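Local coordinates for protein gamma-glutamyltranspeptidase (Ggt) (Helicobacter pylori 26695, PDB 5BPK) that probably transfers or hydrolyses the gamma-glutamyl group of glutathione and related compounds, as an Ntn-hydrolase of the gamma-glutamyltranspeptidase family, at residues Leu293-Asn298 / Lys350-Thr355; Pro161-Ala166 / Thr219-Lys224. One frame throughout, in Å; residues are numbered along the deposited sequence.

Contact 1: Leu293-Asn298 / Lys350-Thr355; sequences LNVMEN and KKIFDT
The carbonyl oxygen of V295 takes two N-H groups of N298 and meets the F353 ring of the facing helix. N298 ND2 lies 3.2 Å from V295 O with the N-H pointing nearly straight at it (160°), while the backbone N of N298 bonds to the same oxygen. Both donors come from one face of the carbonyl plane, and ND2 stands above that plane. The side-chain bond fixes the amide, and N298 CB is set over the centre of the F353 ring, 3.4 Å from its centroid. This CH-pi contact is almost along the ring normal (11° off). The amide itself is tilted by only 26° from the ring plane. V295 O lies obliquely to the ring, 3.5 Å from F353 CD1.

The ring leaves helix 346-354 beside the C-terminal end of helix 285-296; the two helices also share helix 309-329 as neighbour, V295 touching A318 and F353 touching I314. L293 and M296 pack on Y271 of strand 262-271, consistent with a helix layer packed on the sheet, as in the Ntn-hydrolase alpha-beta-beta-alpha fold.

V295 places CG1 anti to its backbone N, near F353 CB, and CG2 meets I352 CG2 at 3.9 Å; the V295 and I352 side chains cross at about a right angle. K350 bends at chi2 and brings CD to 3.5 Å from N298 OD1, a van der Waals contact. Its NZ continues to a salt bridge with D354 OD1 at 2.6 Å, on the syn lone pair.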
ATOM      1  N   LEU A 293       4.963  -9.347 -14.954  1.00 12.12           N
ATOM      2  CA  LEU A 293       6.350  -9.294 -15.423  1.00 11.70           C
ATOM      3  C   LEU A 293       6.766 -10.570 -16.168  1.00 11.61           C
ATOM      4  O   LEU A 293       7.436 -10.493 -17.204  1.00 12.12           O
ATOM      5  CB  LEU A 293       7.313  -9.020 -14.258  1.00 11.36           C
ATOM      6  CG  LEU A 293       7.315  -7.572 -13.733  1.00 10.64           C
ATOM      7  CD1 LEU A 293       8.161  -7.418 -12.477  1.00 13.23           C
ATOM      8  CD2 LEU A 293       7.780  -6.562 -14.801  1.00 13.19           C
ATOM      9  N   ASN A 294       6.393 -11.734 -15.640  1.00 10.95           N
ATOM     10  CA  ASN A 294       6.699 -12.997 -16.304  1.00 12.04           C
ATOM     11  C   ASN A 294       6.133 -13.031 -17.708  1.00 11.68           C
ATOM     12  O   ASN A 294       6.801 -13.515 -18.615  1.00 14.26           O
ATOM     13  CB  ASN A 294       6.169 -14.233 -15.562  1.00 12.18           C
ATOM     14  CG  ASN A 294       6.936 -14.570 -14.295  1.00 12.68           C
ATOM     15  OD1 ASN A 294       8.083 -14.167 -14.103  1.00 13.53           O
ATOM     16  ND2 ASN A 294       6.304 -15.376 -13.437  1.00 11.93           N
ATOM     17  N   VAL A 295       4.887 -12.578 -17.878  1.00 12.15           N
ATOM     18  CA  VAL A 295       4.270 -12.563 -19.210  1.00 11.78           C
ATOM     19  C   VAL A 295       5.079 -11.634 -20.124  1.00 11.38           C
ATOM     20  O   VAL A 295       5.462 -12.011 -21.237  1.00 13.43           O
ATOM     21  CB  VAL A 295       2.775 -12.118 -19.183  1.00 10.72           C
ATOM     22  CG1 VAL A 295       2.194 -12.051 -20.601  1.00 14.70           C
ATOM     23  CG2 VAL A 295       1.941 -13.059 -18.333  1.00 10.11           C
ATOM     24  N   MET A 296       5.345 -10.428 -19.629  1.00 13.66           N
ATOM     25  CA  MET A 296       6.065  -9.391 -20.372  1.00 12.73           C
ATOM     26  C   MET A 296       7.482  -9.830 -20.781  1.00 14.66           C
ATOM     27  O   MET A 296       7.994  -9.415 -21.834  1.00 14.37           O
ATOM     28  CB  MET A 296       6.159  -8.127 -19.516  1.00 13.70           C
ATOM     29  CG  MET A 296       4.813  -7.428 -19.328  1.00 12.98           C
ATOM     30  SD  MET A 296       4.796  -6.167 -18.035  1.00 13.61           S
ATOM     31  CE  MET A 296       6.201  -5.139 -18.506  1.00 14.79           C
ATOM     32  N   GLU A 297       8.105 -10.662 -19.949  1.00 12.88           N
ATOM     33  CA  GLU A 297       9.484 -11.126 -20.180  1.00 11.29           C
ATOM     34  C   GLU A 297       9.635 -11.858 -21.518  1.00 13.04           C
ATOM     35  O   GLU A 297      10.746 -11.926 -22.079  1.00 16.47           O
ATOM     36  CB  GLU A 297       9.949 -12.034 -19.033  1.00 12.54           C
ATOM     37  CG  GLU A 297      11.454 -12.172 -18.931  1.00 13.30           C
ATOM     38  CD  GLU A 297      11.903 -13.078 -17.775  1.00 14.50           C
ATOM     39  OE1 GLU A 297      11.229 -14.092 -17.466  1.00 17.68           O
ATOM     40  OE2 GLU A 297      12.962 -12.790 -17.193  1.00 16.27           O
ATOM     41  N   ASN A 298       8.534 -12.412 -22.020  1.00 13.48           N
ATOM     42  CA  ASN A 298       8.546 -13.109 -23.306  1.00 13.64           C
ATOM     43  C   ASN A 298       8.717 -12.210 -24.526  1.00 15.12           C
ATOM     44  O   ASN A 298       8.948 -12.709 -25.637  1.00 16.94           O
ATOM     45  CB  ASN A 298       7.288 -13.959 -23.453  1.00 13.55           C
ATOM     46  CG  ASN A 298       7.288 -15.151 -22.519  1.00 16.53           C
ATOM     47  OD1 ASN A 298       7.947 -16.164 -22.788  1.00 19.29           O
ATOM     48  ND2 ASN A 298       6.564 -15.032 -21.398  1.00 15.02           N
ATOM     49  N   LYS A 350       4.062 -18.039 -19.949  1.00 16.45           N
ATOM     50  CA  LYS A 350       4.302 -18.297 -21.371  1.00 17.99           C
ATOM     51  C   LYS A 350       2.985 -18.657 -22.080  1.00 16.75           C
ATOM     52  O   LYS A 350       2.719 -18.169 -23.188  1.00 17.00           O
ATOM     53  CB  LYS A 350       5.384 -19.380 -21.553  1.00 18.32           C
ATOM     54  CG  LYS A 350       5.617 -19.875 -22.999  1.00 20.16           C
ATOM     55  CD  LYS A 350       5.913 -18.758 -24.000  1.00 23.58           C
ATOM     56  CE  LYS A 350       6.367 -19.347 -25.348  1.00 28.70           C
ATOM     57  NZ  LYS A 350       6.268 -18.386 -26.475  1.00 30.47           N
ATOM     58  N   LYS A 351       2.164 -19.497 -21.445  1.00 16.79           N
ATOM     59  CA  LYS A 351       0.839 -19.843 -21.974  1.00 18.57           C
ATOM     60  C   LYS A 351      -0.048 -18.608 -22.152  1.00 17.34           C
ATOM     61  O   LYS A 351      -0.736 -18.461 -23.159  1.00 18.70           O
ATOM     62  CB  LYS A 351       0.139 -20.866 -21.072  1.00 19.13           C
ATOM     63  CG  LYS A 351       0.693 -22.267 -21.229  1.00 23.68           C
ATOM     64  CD  LYS A 351       0.009 -23.291 -20.332  1.00 29.45           C
ATOM     65  CE  LYS A 351       0.802 -24.600 -20.320  1.00 33.78           C
ATOM     66  NZ  LYS A 351       0.124 -25.699 -19.581  1.00 36.02           N
ATOM     67  N   ILE A 352      -0.015 -17.714 -21.174  1.00 16.41           N
ATOM     68  CA  ILE A 352      -0.726 -16.451 -21.285  1.00 14.59           C
ATOM     69  C   ILE A 352      -0.185 -15.631 -22.463  1.00 15.47           C
ATOM     70  O   ILE A 352      -0.945 -15.194 -23.340  1.00 16.99           O
ATOM     71  CB  ILE A 352      -0.621 -15.601 -19.988  1.00 13.91           C
ATOM     72  CG1 ILE A 352      -1.278 -16.319 -18.801  1.00 14.48           C
ATOM     73  CG2 ILE A 352      -1.279 -14.229 -20.211  1.00 14.70           C
ATOM     74  CD1 ILE A 352      -1.038 -15.638 -17.435  1.00 12.53           C
ATOM     75  N   PHE A 353       1.134 -15.462 -22.500  1.00 13.86           N
ATOM     76  CA  PHE A 353       1.773 -14.704 -23.574  1.00 14.12           C
ATOM     77  C   PHE A 353       1.358 -15.213 -24.967  1.00 16.53           C
ATOM     78  O   PHE A 353       1.044 -14.423 -25.855  1.00 16.36           O
ATOM     79  CB  PHE A 353       3.293 -14.730 -23.426  1.00 13.57           C
ATOM     80  CG  PHE A 353       4.002 -13.951 -24.484  1.00 15.29           C
ATOM     81  CD1 PHE A 353       4.067 -12.566 -24.414  1.00 15.70           C
ATOM     82  CD2 PHE A 353       4.580 -14.598 -25.570  1.00 17.78           C
ATOM     83  CE1 PHE A 353       4.698 -11.841 -25.393  1.00 19.31           C
ATOM     84  CE2 PHE A 353       5.229 -13.880 -26.553  1.00 16.80           C
ATOM     85  CZ  PHE A 353       5.290 -12.499 -26.469  1.00 20.35           C
ATOM     86  N   ASP A 354       1.320 -16.530 -25.131  1.00 16.21           N
ATOM     87  CA  ASP A 354       1.050 -17.131 -26.444  1.00 18.97           C
ATOM     88  C   ASP A 354      -0.386 -16.880 -26.931  1.00 19.64           C
ATOM     89  O   ASP A 354      -0.663 -17.026 -28.133  1.00 20.80           O
ATOM     90  CB  ASP A 354       1.365 -18.636 -26.429  1.00 21.59           C
ATOM     91  CG  ASP A 354       2.874 -18.936 -26.382  1.00 23.18           C
ATOM     92  OD1 ASP A 354       3.697 -18.041 -26.678  1.00 22.04           O
ATOM     93  OD2 ASP A 354       3.242 -20.091 -26.062  1.00 27.54           O
ATOM     94  N   THR A 355      -1.293 -16.502 -26.021  1.00 19.83           N
ATOM     95  CA  THR A 355      -2.670 -16.134 -26.401  1.00 19.85           C
ATOM     96  C   THR A 355      -2.806 -14.682 -26.889  1.00 20.81           C
ATOM     97  O   THR A 355      -3.854 -14.289 -27.422  1.00 22.63           O
ATOM     98  CB  THR A 355      -3.689 -16.364 -25.241  1.00 21.84           C
ATOM     99  OG1 THR A 355      -3.470 -15.409 -24.187  1.00 23.13           O
ATOM    100  CG2 THR A 355      -3.580 -17.785 -24.691  1.00 23.05           C
TER

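Contact 2: Pro161-Ala166 / Thr219-Lys224; sequences PAIKLA and TLNQIK
I163 is the main bump on segment 161-166, and it fits among L220, N221 and K224 of segment 219-224. Each branch has its own neighbour. CG1, anti to the carbonyl carbon (chi1 -67°), slides past L220 CB at 3.6 Å. CG2 comes to 3.6 Å from N221 ND2, and the tip CD1 reaches K224 CD at 3.7 Å, with N221 OD1 also close by; the side chains of N221 and K224 cross I163 at about a right angle.

In return, L220 CD1 lies against the carbonyl group of A162, 4.1 Å from A162 C, with A162 CB at 4.2 Å and A166 CB, one turn on, at 4.4 Å. The segments run nearly antiparallel (159°), their axes 9.8 Å apart at closest. Helix 61-75 adjoins this pair, F70 against A162 and V74 against L220.

No hydrogen bond crosses between the two segments; within them the contact is van der Waals and largely aliphatic. Polar groups, N221 and K224, border I163. K224, its chain extended beyond CG, packs methylenes on I163 CD1, while its NZ charge is met by D160, a salt bridge that ties helix 214-226 to helix 155-168.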
ATOM      1  N   PRO A 161      10.003  12.213  17.652  1.00 15.03           N
ATOM      2  CA  PRO A 161       9.649  13.256  16.672  1.00 14.93           C
ATOM      3  C   PRO A 161       8.155  13.311  16.361  1.00 15.30           C
ATOM      4  O   PRO A 161       7.581  14.396  16.232  1.00 15.99           O
ATOM      5  CB  PRO A 161      10.456  12.861  15.431  1.00 16.07           C
ATOM      6  CG  PRO A 161      11.660  12.181  15.998  1.00 15.97           C
ATOM      7  CD  PRO A 161      11.143  11.398  17.180  1.00 14.78           C
ATOM      8  N   ALA A 162       7.540  12.145  16.253  1.00 14.00           N
ATOM      9  CA  ALA A 162       6.107  12.058  16.051  1.00 13.11           C
ATOM     10  C   ALA A 162       5.349  12.675  17.224  1.00 14.05           C
ATOM     11  O   ALA A 162       4.404  13.430  17.021  1.00 13.82           O
ATOM     12  CB  ALA A 162       5.686  10.591  15.845  1.00 12.35           C
ATOM     13  N   ILE A 163       5.779  12.369  18.449  1.00 13.81           N
ATOM     14  CA  ILE A 163       5.138  12.926  19.644  1.00 12.65           C
ATOM     15  C   ILE A 163       5.232  14.456  19.644  1.00 14.88           C
ATOM     16  O   ILE A 163       4.245  15.147  19.938  1.00 14.59           O
ATOM     17  CB  ILE A 163       5.757  12.354  20.943  1.00 14.28           C
ATOM     18  CG1 ILE A 163       5.434  10.861  21.080  1.00 16.55           C
ATOM     19  CG2 ILE A 163       5.223  13.108  22.154  1.00 15.55           C
ATOM     20  CD1 ILE A 163       6.226  10.135  22.167  1.00 15.62           C
ATOM     21  N   LYS A 164       6.406  14.977  19.295  1.00 13.99           N
ATOM     22  CA  LYS A 164       6.622  16.429  19.225  1.00 17.31           C
ATOM     23  C   LYS A 164       5.635  17.095  18.261  1.00 16.32           C
ATOM     24  O   LYS A 164       5.059  18.134  18.568  1.00 16.47           O
ATOM     25  CB  LYS A 164       8.054  16.741  18.779  1.00 18.39           C
ATOM     26  CG  LYS A 164       8.452  18.196  18.927  1.00 25.60           C
ATOM     27  CD  LYS A 164       9.849  18.458  18.387  1.00 30.90           C
ATOM     28  CE  LYS A 164      10.376  19.823  18.824  1.00 34.38           C
ATOM     29  NZ  LYS A 164      11.869  19.881  18.754  1.00 38.95           N
ATOM     30  N   LEU A 165       5.444  16.482  17.095  1.00 14.68           N
ATOM     31  CA  LEU A 165       4.524  17.010  16.093  1.00 14.04           C
ATOM     32  C   LEU A 165       3.064  16.915  16.533  1.00 13.44           C
ATOM     33  O   LEU A 165       2.264  17.784  16.196  1.00 15.87           O
ATOM     34  CB  LEU A 165       4.727  16.302  14.747  1.00 13.46           C
ATOM     35  CG  LEU A 165       6.013  16.749  14.031  1.00 15.99           C
ATOM     36  CD1 LEU A 165       6.503  15.712  13.031  1.00 19.20           C
ATOM     37  CD2 LEU A 165       5.824  18.104  13.353  1.00 18.33           C
ATOM     38  N   ALA A 166       2.711  15.859  17.261  1.00 13.64           N
ATOM     39  CA  ALA A 166       1.350  15.737  17.782  1.00 13.18           C
ATOM     40  C   ALA A 166       1.065  16.783  18.856  1.00 14.72           C
ATOM     41  O   ALA A 166       0.012  17.422  18.854  1.00 16.52           O
ATOM     42  CB  ALA A 166       1.089  14.322  18.317  1.00 14.83           C
ATOM     43  N   THR A 219      -1.523   8.843  23.317  1.00 14.19           N
ATOM     44  CA  THR A 219      -1.435   7.456  22.862  1.00 13.31           C
ATOM     45  C   THR A 219      -0.004   7.076  22.464  1.00 14.69           C
ATOM     46  O   THR A 219       0.494   6.008  22.839  1.00 13.52           O
ATOM     47  CB  THR A 219      -2.394   7.196  21.700  1.00 13.49           C
ATOM     48  OG1 THR A 219      -3.727   7.531  22.116  1.00 14.22           O
ATOM     49  CG2 THR A 219      -2.334   5.737  21.278  1.00 14.88           C
ATOM     50  N   LEU A 220       0.643   7.959  21.710  1.00 14.10           N
ATOM     51  CA  LEU A 220       2.032   7.757  21.306  1.00 13.86           C
ATOM     52  C   LEU A 220       2.953   7.677  22.518  1.00 14.96           C
ATOM     53  O   LEU A 220       3.900   6.885  22.540  1.00 15.12           O
ATOM     54  CB  LEU A 220       2.487   8.868  20.360  1.00 13.30           C
ATOM     55  CG  LEU A 220       1.810   8.878  18.984  1.00 14.04           C
ATOM     56  CD1 LEU A 220       2.274  10.077  18.179  1.00 15.95           C
ATOM     57  CD2 LEU A 220       2.064   7.582  18.218  1.00 13.54           C
ATOM     58  N   ASN A 221       2.655   8.471  23.541  1.00 15.64           N
ATOM     59  CA  ASN A 221       3.442   8.417  24.779  1.00 15.77           C
ATOM     60  C   ASN A 221       3.287   7.090  25.535  1.00 15.92           C
ATOM     61  O   ASN A 221       4.248   6.614  26.142  1.00 16.88           O
ATOM     62  CB  ASN A 221       3.114   9.606  25.683  1.00 17.64           C
ATOM     63  CG  ASN A 221       4.073  10.768  25.490  1.00 20.88           C
ATOM     64  OD1 ASN A 221       5.274  10.634  25.733  1.00 25.26           O
ATOM     65  ND2 ASN A 221       3.550  11.921  25.082  1.00 26.83           N
ATOM     66  N   GLN A 222       2.092   6.502  25.497  1.00 15.43           N
ATOM     67  CA  GLN A 222       1.866   5.165  26.053  1.00 17.04           C
ATOM     68  C   GLN A 222       2.717   4.128  25.326  1.00 16.56           C
ATOM     69  O   GLN A 222       3.306   3.236  25.951  1.00 18.32           O
ATOM     70  CB  GLN A 222       0.385   4.759  25.979  1.00 19.21           C
ATOM     71  CG  GLN A 222      -0.488   5.427  27.013  1.00 21.53           C
ATOM     72  CD  GLN A 222      -0.029   5.115  28.437  1.00 25.86           C
ATOM     73  OE1 GLN A 222       0.580   5.955  29.095  1.00 34.05           O
ATOM     74  NE2 GLN A 222      -0.285   3.894  28.894  1.00 28.29           N
ATOM     75  N   ILE A 223       2.799   4.271  24.010  1.00 14.88           N
ATOM     76  CA  ILE A 223       3.601   3.377  23.194  1.00 16.80           C
ATOM     77  C   ILE A 223       5.085   3.578  23.506  1.00 16.76           C
ATOM     78  O   ILE A 223       5.817   2.607  23.667  1.00 17.61           O
ATOM     79  CB  ILE A 223       3.289   3.562  21.691  1.00 16.25           C
ATOM     80  CG1 ILE A 223       1.820   3.195  21.412  1.00 16.43           C
ATOM     81  CG2 ILE A 223       4.237   2.723  20.827  1.00 15.15           C
ATOM     82  CD1 ILE A 223       1.268   3.723  20.072  1.00 14.39           C
ATOM     83  N   LYS A 224       5.509   4.839  23.613  1.00 15.48           N
ATOM     84  CA  LYS A 224       6.890   5.168  23.975  1.00 17.60           C
ATOM     85  C   LYS A 224       7.286   4.487  25.281  1.00 18.81           C
ATOM     86  O   LYS A 224       8.368   3.920  25.380  1.00 20.36           O
ATOM     87  CB  LYS A 224       7.063   6.685  24.106  1.00 17.12           C
ATOM     88  CG  LYS A 224       8.433   7.138  24.626  1.00 18.06           C
ATOM     89  CD  LYS A 224       8.506   8.650  24.667  1.00 19.80           C
ATOM     90  CE  LYS A 224       9.723   9.153  25.403  1.00 23.34           C
ATOM     91  NZ  LYS A 224       9.855  10.623  25.261  1.00 24.64           N
TER

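In the fold
Contact 2 comes first along the chain and closes before contact 1 opens. They lie on opposite sides of the chain's centre, with their centres 49 Å apart and nearest atoms about 34 Å apart, so they do not touch. The strands 97-102 and 262-271 are neighbours in the antiparallel sheet, yet the helices of contact 2, 155-168 and 214-226, fall between them in sequence; they pack with helix 61-75 instead. Contact 1 follows strand 274-278, outermost within this chain, and joins helices 285-296 and 346-354 beside helix 309-329. The two contacts are thus independent helix-helix packings within one catalytic fragment.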